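Local coordinates for protein urocanate hydratase (Paenibacillus sp. Soil724D2, PDB 7NED) that catalyses the hydration of thiourocanate in bacterial ergothioneine catabolism, as an NAD+-binding lyase of the urocanase family, at residues Glu20-Met25 and Ala88-Met93; Glu211-Ile216 and Val242-Thr247; Gly176-Ala181 and Ala381-Leu386; Asp333-Ala338 and Asp433-Ala438; Arg110-Glu113 and Leu117-Gly120. All coordinates share one frame; numbering follows the deposited sequence.

Interaction 1. Residues Glu20-Met25 and Ala88-Met93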
# COMPACT_ATOMS: atom_id res chain seq x y z
N GLU A 20 22.80 11.49 9.52
CA GLU A 20 23.98 10.62 9.55
C GLU A 20 23.59 9.18 9.91
O GLU A 20 24.17 8.21 9.37
CB GLU A 20 24.98 11.17 10.56
CG GLU A 20 26.28 10.35 10.69
CD GLU A 20 27.27 10.63 9.55
OE1 GLU A 20 27.21 11.72 8.94
OE2 GLU A 20 28.15 9.76 9.29
N ALA A 21 22.64 9.02 10.83
CA ALA A 21 22.24 7.68 11.25
C ALA A 21 21.72 6.89 10.07
O ALA A 21 22.12 5.73 9.85
CB ALA A 21 21.20 7.76 12.37
N LEU A 22 20.86 7.51 9.25
CA LEU A 22 20.33 6.79 8.10
C LEU A 22 21.43 6.47 7.11
O LEU A 22 21.41 5.40 6.50
CB LEU A 22 19.21 7.61 7.43
CG LEU A 22 18.07 7.96 8.39
CD1 LEU A 22 16.96 8.79 7.67
CD2 LEU A 22 17.47 6.69 9.06
N LEU A 23 22.36 7.41 6.89
CA LEU A 23 23.47 7.14 5.96
C LEU A 23 24.31 5.97 6.46
O LEU A 23 24.66 5.06 5.69
CB LEU A 23 24.36 8.39 5.81
CG LEU A 23 25.63 8.19 4.96
CD1 LEU A 23 25.24 7.73 3.53
CD2 LEU A 23 26.44 9.47 4.93
N ARG A 24 24.59 5.94 7.75
CA ARG A 24 25.38 4.83 8.28
C ARG A 24 24.62 3.52 8.24
O ARG A 24 25.22 2.45 8.11
CB ARG A 24 25.84 5.14 9.69
CG ARG A 24 26.85 6.26 9.69
CD ARG A 24 27.45 6.47 11.08
NE ARG A 24 28.35 7.63 11.04
CZ ARG A 24 29.26 7.89 11.98
NH1 ARG A 24 29.40 7.09 13.05
NH2 ARG A 24 30.03 8.96 11.85
N MET A 25 23.29 3.56 8.42
CA MET A 25 22.53 2.31 8.31
C MET A 25 22.57 1.79 6.88
O MET A 25 22.64 0.56 6.64
CB MET A 25 21.10 2.57 8.79
CG MET A 25 21.04 2.74 10.27
SD MET A 25 19.35 2.95 10.74
CE MET A 25 18.76 1.24 10.95
N ALA A 88 8.63 15.21 11.09
CA ALA A 88 8.19 14.32 10.03
C ALA A 88 9.36 13.44 9.63
O ALA A 88 10.51 13.82 9.84
CB ALA A 88 7.71 15.10 8.81
N PRO A 89 9.11 12.27 9.06
CA PRO A 89 10.21 11.43 8.58
C PRO A 89 11.20 12.19 7.70
O PRO A 89 10.85 13.11 6.97
CB PRO A 89 9.50 10.33 7.78
CG PRO A 89 8.19 10.15 8.53
CD PRO A 89 7.80 11.59 8.94
N LEU A 90 12.47 11.78 7.80
CA LEU A 90 13.48 12.28 6.88
C LEU A 90 13.40 11.55 5.55
O LEU A 90 13.75 12.11 4.50
CB LEU A 90 14.88 12.09 7.46
CG LEU A 90 15.24 13.09 8.55
CD1 LEU A 90 16.53 12.57 9.22
CD2 LEU A 90 15.48 14.44 7.94
N ILE A 91 12.95 10.30 5.58
CA ILE A 91 12.78 9.50 4.38
C ILE A 91 11.44 8.79 4.46
O ILE A 91 11.13 8.16 5.49
CB ILE A 91 13.92 8.46 4.23
CG1 ILE A 91 15.23 9.18 3.94
CG2 ILE A 91 13.61 7.51 3.08
CD1 ILE A 91 16.43 8.22 3.97
N VAL A 92 10.65 8.85 3.38
CA VAL A 92 9.58 7.88 3.18
C VAL A 92 9.93 7.13 1.92
O VAL A 92 10.37 7.73 0.93
CB VAL A 92 8.17 8.52 3.08
CG1 VAL A 92 7.86 9.29 4.38
CG2 VAL A 92 8.07 9.42 1.86
N MET A 93 9.75 5.82 1.94
CA MET A 93 10.06 5.01 0.77
C MET A 93 9.02 3.93 0.57
O MET A 93 8.39 3.45 1.52
CB MET A 93 11.47 4.39 0.91
CG MET A 93 11.75 3.81 2.26
SD MET A 93 13.14 2.62 2.11
CE MET A 93 14.42 3.85 2.11

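Interaction 2. Residues Glu211-Ile216 and Val242-Thr247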
# COMPACT_ATOMS: atom_id res chain seq x y z
N GLU A 211 29.81 -38.51 8.59
CA GLU A 211 30.53 -37.82 9.66
C GLU A 211 29.60 -36.85 10.39
O GLU A 211 29.63 -36.76 11.63
CB GLU A 211 31.73 -37.08 9.10
CG GLU A 211 32.50 -36.33 10.15
CD GLU A 211 33.84 -35.85 9.68
OE1 GLU A 211 33.88 -34.98 8.78
OE2 GLU A 211 34.85 -36.26 10.28
N ALA A 212 28.76 -36.14 9.65
CA ALA A 212 27.83 -35.22 10.28
C ALA A 212 26.90 -35.95 11.23
O ALA A 212 26.66 -35.49 12.35
CB ALA A 212 27.01 -34.46 9.23
N LEU A 213 26.34 -37.08 10.78
CA LEU A 213 25.40 -37.82 11.63
C LEU A 213 26.11 -38.43 12.84
O LEU A 213 25.52 -38.51 13.92
CB LEU A 213 24.70 -38.92 10.84
CG LEU A 213 23.76 -38.47 9.71
CD1 LEU A 213 23.43 -39.63 8.79
CD2 LEU A 213 22.47 -37.87 10.29
N LEU A 214 27.36 -38.86 12.67
CA LEU A 214 28.12 -39.35 13.82
C LEU A 214 28.26 -38.26 14.88
O LEU A 214 28.02 -38.51 16.07
CB LEU A 214 29.50 -39.84 13.37
CG LEU A 214 30.48 -40.12 14.50
CD1 LEU A 214 30.00 -41.35 15.26
CD2 LEU A 214 31.90 -40.34 13.97
N TRP A 215 28.65 -37.05 14.46
CA TRP A 215 28.71 -35.91 15.38
C TRP A 215 27.35 -35.62 16.03
O TRP A 215 27.26 -35.36 17.24
CB TRP A 215 29.21 -34.69 14.62
CG TRP A 215 30.65 -34.75 14.28
CD1 TRP A 215 31.58 -35.63 14.75
CD2 TRP A 215 31.34 -33.92 13.32
NE1 TRP A 215 32.81 -35.37 14.19
CE2 TRP A 215 32.69 -34.34 13.30
CE3 TRP A 215 30.93 -32.87 12.48
CZ2 TRP A 215 33.64 -33.73 12.48
CZ3 TRP A 215 31.88 -32.26 11.66
CH2 TRP A 215 33.23 -32.70 11.66
N ILE A 216 26.28 -35.62 15.24
CA ILE A 216 24.96 -35.37 15.81
C ILE A 216 24.62 -36.46 16.81
O ILE A 216 24.09 -36.19 17.89
CB ILE A 216 23.89 -35.31 14.70
CG1 ILE A 216 24.10 -34.11 13.76
CG2 ILE A 216 22.51 -35.34 15.38
CD1 ILE A 216 23.97 -32.71 14.39
N VAL A 242 15.53 -39.81 4.83
CA VAL A 242 14.32 -40.60 4.76
C VAL A 242 14.65 -42.03 4.34
O VAL A 242 14.10 -43.00 4.87
CB VAL A 242 13.33 -39.95 3.78
CG1 VAL A 242 12.17 -40.88 3.51
CG2 VAL A 242 12.86 -38.59 4.33
N ARG A 243 15.54 -42.17 3.37
CA ARG A 243 15.97 -43.49 2.95
C ARG A 243 16.59 -44.26 4.12
O ARG A 243 16.28 -45.44 4.36
CB ARG A 243 16.95 -43.36 1.79
CG ARG A 243 17.11 -44.61 0.94
CD ARG A 243 18.21 -44.45 -0.12
NE ARG A 243 19.53 -44.27 0.50
CZ ARG A 243 20.18 -45.24 1.13
NH1 ARG A 243 19.63 -46.45 1.23
NH2 ARG A 243 21.37 -45.01 1.67
N ARG A 244 17.49 -43.61 4.86
CA ARG A 244 18.16 -44.24 5.98
C ARG A 244 17.28 -44.42 7.20
O ARG A 244 17.78 -44.95 8.20
CB ARG A 244 19.39 -43.43 6.38
CG ARG A 244 20.39 -43.29 5.28
CD ARG A 244 21.64 -42.66 5.83
NE ARG A 244 22.58 -42.34 4.77
CZ ARG A 244 23.87 -42.12 5.00
NH1 ARG A 244 24.33 -42.21 6.24
NH2 ARG A 244 24.70 -41.85 3.99
N GLY A 245 16.00 -44.03 7.13
CA GLY A 245 15.11 -44.11 8.29
C GLY A 245 15.52 -43.25 9.46
O GLY A 245 15.16 -43.55 10.60
N ILE A 246 16.29 -42.20 9.21
CA ILE A 246 16.73 -41.28 10.24
C ILE A 246 15.73 -40.13 10.30
O ILE A 246 15.60 -39.37 9.33
CB ILE A 246 18.14 -40.77 9.94
CG1 ILE A 246 19.15 -41.92 10.13
CG2 ILE A 246 18.49 -39.60 10.80
CD1 ILE A 246 20.58 -41.49 10.02
N THR A 247 15.00 -40.02 11.41
CA THR A 247 14.01 -38.96 11.59
C THR A 247 14.54 -37.99 12.63
O THR A 247 14.65 -38.36 13.81
CB THR A 247 12.64 -39.50 12.03
OG1 THR A 247 12.17 -40.47 11.09
CG2 THR A 247 11.60 -38.39 12.12

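Interaction 3. Residues Gly176-Ala181 and Ala381-Leu386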
# COMPACT_ATOMS: atom_id res chain seq x y z
N GLY A 176 20.19 -22.86 17.29
CA GLY A 176 20.09 -24.25 17.70
C GLY A 176 20.93 -24.54 18.93
O GLY A 176 20.43 -25.07 19.92
N THR A 177 22.21 -24.17 18.91
CA THR A 177 23.04 -24.54 20.06
C THR A 177 22.73 -23.70 21.31
O THR A 177 22.85 -24.21 22.44
CB THR A 177 24.53 -24.46 19.73
OG1 THR A 177 24.88 -23.13 19.34
CG2 THR A 177 24.90 -25.47 18.63
N LEU A 178 22.32 -22.44 21.14
CA LEU A 178 21.85 -21.69 22.31
C LEU A 178 20.69 -22.39 23.00
O LEU A 178 20.53 -22.27 24.23
CB LEU A 178 21.44 -20.27 21.88
CG LEU A 178 22.63 -19.35 21.57
CD1 LEU A 178 22.16 -18.10 20.93
CD2 LEU A 178 23.47 -19.02 22.81
N ALA A 179 19.84 -23.09 22.24
CA ALA A 179 18.74 -23.84 22.80
C ALA A 179 19.14 -25.24 23.24
O ALA A 179 18.26 -26.02 23.64
CB ALA A 179 17.60 -23.95 21.78
N GLY A 180 20.41 -25.59 23.14
CA GLY A 180 20.90 -26.86 23.63
C GLY A 180 20.83 -28.00 22.63
O GLY A 180 21.17 -29.12 23.00
N ALA A 181 20.42 -27.73 21.38
CA ALA A 181 20.09 -28.75 20.39
C ALA A 181 21.33 -29.21 19.66
O ALA A 181 22.37 -28.56 19.67
CB ALA A 181 19.07 -28.21 19.36
N ALA A 381 15.78 -11.21 29.80
CA ALA A 381 17.01 -11.29 30.60
C ALA A 381 17.87 -12.47 30.16
O ALA A 381 19.08 -12.33 29.96
CB ALA A 381 16.68 -11.40 32.09
N ASN A 382 17.25 -13.64 30.00
CA ASN A 382 17.94 -14.79 29.43
C ASN A 382 18.52 -14.46 28.05
O ASN A 382 19.69 -14.75 27.78
CB ASN A 382 16.98 -15.98 29.33
CG ASN A 382 17.57 -17.17 28.54
OD1 ASN A 382 17.08 -17.52 27.43
ND2 ASN A 382 18.63 -17.77 29.09
N TRP A 383 17.71 -13.86 27.17
CA TRP A 383 18.18 -13.63 25.80
C TRP A 383 19.39 -12.70 25.79
O TRP A 383 20.39 -12.96 25.10
CB TRP A 383 17.04 -13.04 24.93
CG TRP A 383 17.66 -12.65 23.67
CD1 TRP A 383 17.89 -11.38 23.22
CD2 TRP A 383 18.24 -13.53 22.71
NE1 TRP A 383 18.57 -11.41 22.02
CE2 TRP A 383 18.80 -12.73 21.69
CE3 TRP A 383 18.34 -14.92 22.62
CZ2 TRP A 383 19.44 -13.27 20.59
CZ3 TRP A 383 18.97 -15.46 21.52
CH2 TRP A 383 19.53 -14.64 20.52
N ILE A 384 19.34 -11.60 26.53
CA ILE A 384 20.43 -10.62 26.51
C ILE A 384 21.71 -11.25 27.04
O ILE A 384 22.80 -11.07 26.46
CB ILE A 384 20.01 -9.35 27.28
CG1 ILE A 384 18.90 -8.61 26.48
CG2 ILE A 384 21.20 -8.43 27.57
CD1 ILE A 384 19.35 -8.14 25.03
N ARG A 385 21.62 -12.03 28.11
CA ARG A 385 22.81 -12.72 28.60
C ARG A 385 23.42 -13.59 27.52
O ARG A 385 24.63 -13.54 27.26
CB ARG A 385 22.49 -13.56 29.84
CG ARG A 385 22.21 -12.69 31.05
CD ARG A 385 22.14 -13.48 32.37
NE ARG A 385 21.98 -12.47 33.41
CZ ARG A 385 20.81 -12.14 33.94
NH1 ARG A 385 19.72 -12.80 33.55
NH2 ARG A 385 20.72 -11.18 34.86
N LEU A 386 22.57 -14.35 26.84
CA LEU A 386 23.05 -15.24 25.80
C LEU A 386 23.66 -14.46 24.64
O LEU A 386 24.73 -14.82 24.13
CB LEU A 386 21.91 -16.14 25.31
CG LEU A 386 21.41 -17.24 26.25
CD1 LEU A 386 20.23 -17.92 25.57
CD2 LEU A 386 22.49 -18.24 26.64

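Interaction 4. Residues Asp333-Ala338 and Asp433-Ala438. With URO ((2E)-3-(1H-imidazol-4-yl)acrylic acid), chain B.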
# COMPACT_ATOMS: atom_id res chain seq x y z
N ASP A 333 3.29 -27.11 9.18
CA ASP A 333 3.01 -25.90 9.93
C ASP A 333 3.85 -24.75 9.44
O ASP A 333 4.91 -24.93 8.86
CB ASP A 333 3.29 -26.09 11.42
CG ASP A 333 2.19 -26.83 12.13
OD1 ASP A 333 2.44 -27.93 12.69
OD2 ASP A 333 1.07 -26.30 12.10
N ILE A 334 3.37 -23.53 9.71
CA ILE A 334 4.14 -22.31 9.52
C ILE A 334 4.54 -21.80 10.90
O ILE A 334 3.76 -21.89 11.85
CB ILE A 334 3.34 -21.24 8.73
CG1 ILE A 334 4.16 -19.96 8.52
CG2 ILE A 334 2.02 -20.91 9.44
CD1 ILE A 334 5.41 -20.13 7.60
N PHE A 335 5.74 -21.24 11.00
CA PHE A 335 6.24 -20.91 12.33
C PHE A 335 5.43 -19.81 13.02
O PHE A 335 5.48 -19.69 14.25
CB PHE A 335 7.69 -20.48 12.24
CG PHE A 335 7.89 -19.09 11.72
CD1 PHE A 335 7.98 -18.84 10.36
CD2 PHE A 335 8.06 -18.03 12.60
CE1 PHE A 335 8.18 -17.56 9.88
CE2 PHE A 335 8.29 -16.75 12.11
CZ PHE A 335 8.34 -16.52 10.76
N THR A 336 4.75 -18.98 12.25
CA THR A 336 3.99 -17.89 12.83
C THR A 336 2.77 -18.44 13.56
O THR A 336 2.70 -18.42 14.80
CB THR A 336 3.58 -16.91 11.73
OG1 THR A 336 2.92 -17.65 10.69
CG2 THR A 336 4.82 -16.21 11.14
N GLU A 337 1.83 -18.99 12.81
CA GLU A 337 0.61 -19.50 13.43
C GLU A 337 0.94 -20.55 14.50
O GLU A 337 0.28 -20.62 15.54
CB GLU A 337 -0.31 -20.11 12.36
CG GLU A 337 -1.64 -20.59 12.91
CD GLU A 337 -1.63 -22.01 13.47
OE1 GLU A 337 -0.63 -22.77 13.31
OE2 GLU A 337 -2.64 -22.36 14.13
N ALA A 338 1.94 -21.39 14.25
CA ALA A 338 2.16 -22.52 15.16
C ALA A 338 2.94 -22.15 16.42
O ALA A 338 2.69 -22.75 17.49
CB ALA A 338 2.89 -23.65 14.44
N ASP A 433 12.55 -5.86 12.45
CA ASP A 433 12.12 -6.55 11.25
C ASP A 433 10.70 -6.12 10.91
O ASP A 433 9.99 -5.55 11.74
CB ASP A 433 12.19 -8.07 11.45
CG ASP A 433 12.12 -8.84 10.12
OD1 ASP A 433 12.15 -8.21 9.03
OD2 ASP A 433 12.04 -10.07 10.17
N HIS A 434 10.26 -6.44 9.69
CA HIS A 434 8.85 -6.17 9.36
C HIS A 434 7.94 -7.28 9.86
O HIS A 434 6.71 -7.11 9.83
CB HIS A 434 8.63 -6.00 7.86
CG HIS A 434 9.39 -4.85 7.27
ND1 HIS A 434 9.10 -4.35 6.02
CD2 HIS A 434 10.43 -4.12 7.75
CE1 HIS A 434 9.91 -3.33 5.76
NE2 HIS A 434 10.72 -3.17 6.79
N LEU A 435 8.53 -8.39 10.31
CA LEU A 435 7.77 -9.51 10.89
C LEU A 435 7.33 -9.05 12.28
O LEU A 435 7.97 -9.35 13.29
CB LEU A 435 8.63 -10.78 10.94
CG LEU A 435 7.88 -12.07 11.29
CD1 LEU A 435 7.14 -12.65 10.06
CD2 LEU A 435 8.87 -13.07 11.94
N ASP A 436 6.30 -8.23 12.34
CA ASP A 436 5.86 -7.60 13.58
C ASP A 436 4.35 -7.36 13.45
O ASP A 436 3.85 -7.23 12.37
CB ASP A 436 6.64 -6.30 13.79
CG ASP A 436 6.58 -5.74 15.24
OD1 ASP A 436 6.68 -6.46 16.17
OD2 ASP A 436 6.50 -4.55 15.41
N ALA A 437 3.69 -7.31 14.58
CA ALA A 437 2.28 -7.21 14.66
C ALA A 437 1.49 -6.38 13.62
O ALA A 437 0.84 -6.99 12.88
CB ALA A 437 1.81 -6.96 16.05
N ALA A 438 1.57 -5.09 13.52
CA ALA A 438 0.67 -4.49 12.44
C ALA A 438 1.40 -4.25 11.13
O ALA A 438 0.94 -3.58 10.29
CB ALA A 438 -0.09 -3.31 12.92
OAA URO B . 15.90 -9.38 10.33
CAI URO B . 16.00 -8.88 9.13
OAB URO B . 16.69 -7.98 8.87
CAC URO B . 15.19 -9.45 8.04
CAD URO B . 14.38 -10.45 8.29
CAJ URO B . 13.69 -10.87 7.13
CAF URO B . 13.00 -12.03 6.93
NAH URO B . 12.63 -12.16 5.62
CAE URO B . 13.07 -11.07 5.04
NAG URO B . 13.72 -10.26 5.90

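Interaction 5. Residues Arg110-Glu113 and Leu117-Gly120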
# COMPACT_ATOMS: atom_id res chain seq x y z
N ARG A 110 10.72 -9.01 -15.24
CA ARG A 110 10.68 -8.15 -16.42
C ARG A 110 10.88 -6.69 -16.03
O ARG A 110 11.69 -5.97 -16.63
CB ARG A 110 9.37 -8.37 -17.17
N LEU A 111 10.19 -6.25 -14.97
CA LEU A 111 10.35 -4.86 -14.56
C LEU A 111 11.72 -4.62 -13.93
O LEU A 111 12.29 -3.53 -14.09
CB LEU A 111 9.25 -4.47 -13.58
CG LEU A 111 7.84 -4.42 -14.18
CD1 LEU A 111 6.77 -4.31 -13.08
CD2 LEU A 111 7.72 -3.26 -15.18
N GLN A 112 12.26 -5.59 -13.19
CA GLN A 112 13.62 -5.39 -12.68
C GLN A 112 14.62 -5.32 -13.84
O GLN A 112 15.48 -4.44 -13.87
CB GLN A 112 13.99 -6.48 -11.69
CG GLN A 112 15.44 -6.35 -11.25
CD GLN A 112 15.85 -7.37 -10.23
OE1 GLN A 112 16.32 -7.01 -9.15
NE2 GLN A 112 15.70 -8.65 -10.57
N GLU A 113 14.51 -6.24 -14.80
CA GLU A 113 15.29 -6.12 -16.04
C GLU A 113 15.18 -4.76 -16.72
O GLU A 113 16.17 -4.25 -17.25
CB GLU A 113 14.92 -7.23 -17.02
CG GLU A 113 15.95 -7.35 -18.15
N LEU A 117 12.33 -1.38 -11.01
CA LEU A 117 12.15 -1.67 -9.59
C LEU A 117 13.22 -2.64 -9.10
O LEU A 117 14.03 -3.16 -9.87
CB LEU A 117 10.75 -2.22 -9.30
CG LEU A 117 10.47 -3.51 -10.07
CD1 LEU A 117 11.07 -4.71 -9.43
CD2 LEU A 117 8.94 -3.68 -9.95
N ILE A 118 13.21 -2.86 -7.79
CA ILE A 118 14.18 -3.74 -7.18
C ILE A 118 13.25 -4.42 -6.15
O ILE A 118 12.17 -3.90 -5.84
CB ILE A 118 15.26 -2.81 -6.54
CG1 ILE A 118 16.46 -3.52 -6.24
CG2 ILE A 118 14.80 -2.29 -5.18
CD1 ILE A 118 16.89 -3.82 -7.71
N TRP A 119 13.58 -5.61 -5.67
CA TRP A 119 12.93 -6.12 -4.45
C TRP A 119 13.70 -5.61 -3.24
O TRP A 119 14.92 -5.73 -3.20
CB TRP A 119 12.89 -7.64 -4.38
CG TRP A 119 12.21 -8.20 -3.15
CD1 TRP A 119 11.00 -7.82 -2.63
CD2 TRP A 119 12.69 -9.26 -2.29
NE1 TRP A 119 10.70 -8.57 -1.52
CE2 TRP A 119 11.71 -9.46 -1.29
CE3 TRP A 119 13.85 -10.03 -2.27
CZ2 TRP A 119 11.87 -10.38 -0.27
CZ3 TRP A 119 14.00 -10.96 -1.26
CH2 TRP A 119 13.02 -11.14 -0.28
N GLY A 120 12.98 -5.07 -2.25
CA GLY A 120 13.68 -4.52 -1.10
C GLY A 120 13.85 -5.46 0.08
O GLY A 120 14.31 -5.02 1.14
O HOH W 1 15.74 -7.13 -6.50
O HOH W 2 16.08 -2.58 -11.86

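Interaction 1. Residues Glu20-Met25 and Ala88-Met93
Leu22 on helix 17-31 reaches down to Leu90, the last loop residue, and Ile91, the first of strand 91-95, and so packs the helix against the mixed sheet to which that strand belongs. The tight part is very small: a single methyl does the touching. Leu22 CD1 stands 3.8 Å from Ile91 CD1 and 3.9 Å from Leu90 CB, wedged between two side chains that follow each other in the sequence. With chi2 at 180°, CD1 lies anti to CA and gives the leucine its full reach, while CD2 stays farther back. Ile91 is also stretched out to CD1 and slides past Leu22 in the opposite direction; Leu90 meets the same methyl with its CB, closer to its own backbone. The two segments meet through this methyl alone, their closest CA atoms, those of Leu22 and Ile91, being 8.8 Å apart. Neighbouring elements pack on the same residues: Leu62 of helix 52-64 and Leu71 and Ile73 of strand 69-74 on Ile91, and Thr495 of strand 490-498 on Leu22, while Ser470 of the second subunit rests on Pro89 and Val92. Away from strand 91-95 the helix carries a polar pair, still buried. There Arg24 NH1 takes the carbonyls of Gly9 and Leu356, and Arg13 is a second cationic partner of the Glu20 carboxylate. One turn of helix separates Glu20 from Arg24, and Arg24 NE donates to the anti lone pair of Glu20 OE2 at 2.8 Å, the oxygen lying only 9° out of the guanidinium plane.

Interaction 2. Residues Glu211-Ile216 and Val242-Thr247
The guanidinium of Arg244 meets Leu213 at a slant: its NH1 lies 3.7 Å from Leu213 CD1. The other flat group, the indole of Trp215, carries Glu211 CG on one face, 3.6 Å above the ring plane and shifted toward the rim; Arg204 forms a cation-pi pair with the same indole. Between the segments the contact hangs on Leu213. Its CD1 methyl meets Ile246 CD1 tip to tip at 3.6 Å, and CD2 follows at 4.1 Å from the same Ile246 CD1. Arg244 lies extended from CG to NE, which carries its charged end toward the N-terminal end of helix 209-222. There NH1 finds its salt-bridge partner, Asp210, while NE pairs with Glu240, so two acids hold the cation beside the leucine. The contact lies at the protein surface, an apolar pair edged by a salt-bridged arginine. The chain gets from Arg244 to Ile246 by way of Gly245, whose positive phi of 63° ends helix 234-243 in a Schellman motif and turns the chain so that Ile246 faces the neighbouring helix. Val242 packs on helix 282-305, and Ala212 and Ile216 on strands 182-187 and 226-231. The contact thus joins helix 209-222, before strand 226-231, to the turn that ends helix 234-243, after it, within the alternation of helix and parallel strand that builds the Rossmann-like domain of urocanase.

Interaction 3. Residues Gly176-Ala181 and Ala381-Leu386
The C-terminal end of helix 172-178, closed by a Schellman motif, packs through Leu178 against Trp383 and Leu386 of helix 378-390. Leu178 divides its two branches between the partners. The Leu178 and Leu386 side chains slide past each other in opposite directions, with Leu178 CD2 4.0 Å from Leu386 CD2, while Leu178 CD1 approaches the six-membered part of the indole, 4.2 Å from Trp383 CZ3. The axis of the leucine crosses that of the tryptophan at about a right angle. Trp383 holds CG anti to its backbone nitrogen (chi1 171°), and this brings the end of the ring to Leu178 although the side chain does not start out in that direction. The contact joins the Rossmann-like domain to the C-terminal domain of the urocanase fold, with helix 133-150 filling in beside it: Tyr140 meets the ring of Trp383 and also touches Leu386. The indole is fixed at its other end by a hydrogen bond from NE1 to Ile400 O. Just beyond Leu178, Gly180 takes the positive phi of 89° that the helix end requires; Ala181 N returns to Gly176 O at 3.0 Å, and Gly180 N to Thr177 O at 2.9 Å.

Interaction 4. Residues Asp333-Ala338 and Asp433-Ala438
Thr336 and Leu435 mark the nearest backbone approach, 9.4 Å between their CA atoms, where the first turn of helix 335-344, widened into a pi-type turn, faces an irregular part of strand 428-441 that makes an inverse gamma turn at Leu435. The contact joins the Rossmann-like domain to the C-terminal domain, close to both ligands. Leu435 carries it. The Leu435 and Phe335 side chains come from opposite directions, and the CD2 methyl of Leu435 meets the ring edge, not a face, lying in the ring plane 3.7 Å from Phe335 CZ. Phe335 has its CG between the backbone nitrogen and carbonyl carbon (chi1 77°), the crowded position, and one ring face is backed by Thr336 CG2, 3.5 Å above the plane. Leu435 CD1 lies farther off, 4.4 Å from Thr336 CG2, while Thr336 OG1 bonds to Ile445 O. The Leu435 side chain is also about 4 Å (nearest atoms) from the bound NAD. Two residues earlier the chain lines the urocanate pocket: Asp433 OD2 is 3.0 Å from the side-chain carbon CAD of urocanate, which Thr123 and Arg352 hold by hydrogen bonds. An alanine in place of Asp433 would remove the carboxylate, and is likely to leave a gap beside the acrylate chain and the N-H of His434 without its acceptor. That N-H donates to Asp433 OD1 at 2.7 Å, reaching it from 49° above the carboxylate plane.

Interaction 5. Residues Arg110-Glu113 and Leu117-Gly120
Leu117 crosses Leu111 at a slant and lies beside Gln112, so the loop that leaves helix 105-113 folds straight back over the last turn of the helix. The chain reverses just after this helix, with Gln112 CA and Leu117 CA only 5.1 Å apart. Leu117 straddles the turn: CD2 presses on Leu111 CB at 3.7 Å, and CD1 lies alongside the start of Gln112, 4.1 Å from its CB. Its chi1 of 59° places CG between the backbone nitrogen and the carbonyl carbon, which swings both methyls back onto the helix. With both methyls gone, as in an alanine here, the space against Leu111 CB is likely to be left unfilled and the loop held less firmly to the helix end. Phe108 of the same helix also touches Leu117, and across the dimer Ile457 of the second subunit packs on Leu117 and Gly453 of that subunit on Leu111. Gln112 runs at roughly a right angle to Leu117, fully extended along the loop. Its amide oxygen OE1 comes 3.5 Å from Ile118 CD1, a contact of an oxygen with a methyl, and is also met by a water. That water donates to Gln112 OE1 at 2.7 Å and accepts from Trp119 N, which links the side chain to the loop backbone; farther on, the Trp119 ring meets those of His258 and Tyr485. A second water ties the backbones together, giving one hydrogen to Gln112 O at 2.8 Å and the other to Leu117 O at 2.9 Å.

How the interactions relate
From the N terminus, interaction 1 closes a long loop from helix 17-31 to strand 91-95, and interaction 5 a very short one at the end of helix 105-113; both stay in the N-terminal domain and both touch the second subunit. Interaction 3 then opens at 176-181 and closes only at 381-386, tying the Rossmann-like domain to the C-terminal one. Interaction 2 falls within that span, joining a helix to the turn ending the next helix of the Rossmann-like domain, its centre 48 Å from that of interaction 1. Interaction 4 starts within the same span but ends beyond it, so it crosses interaction 3 and makes a second tie between these domains, beside the ligands.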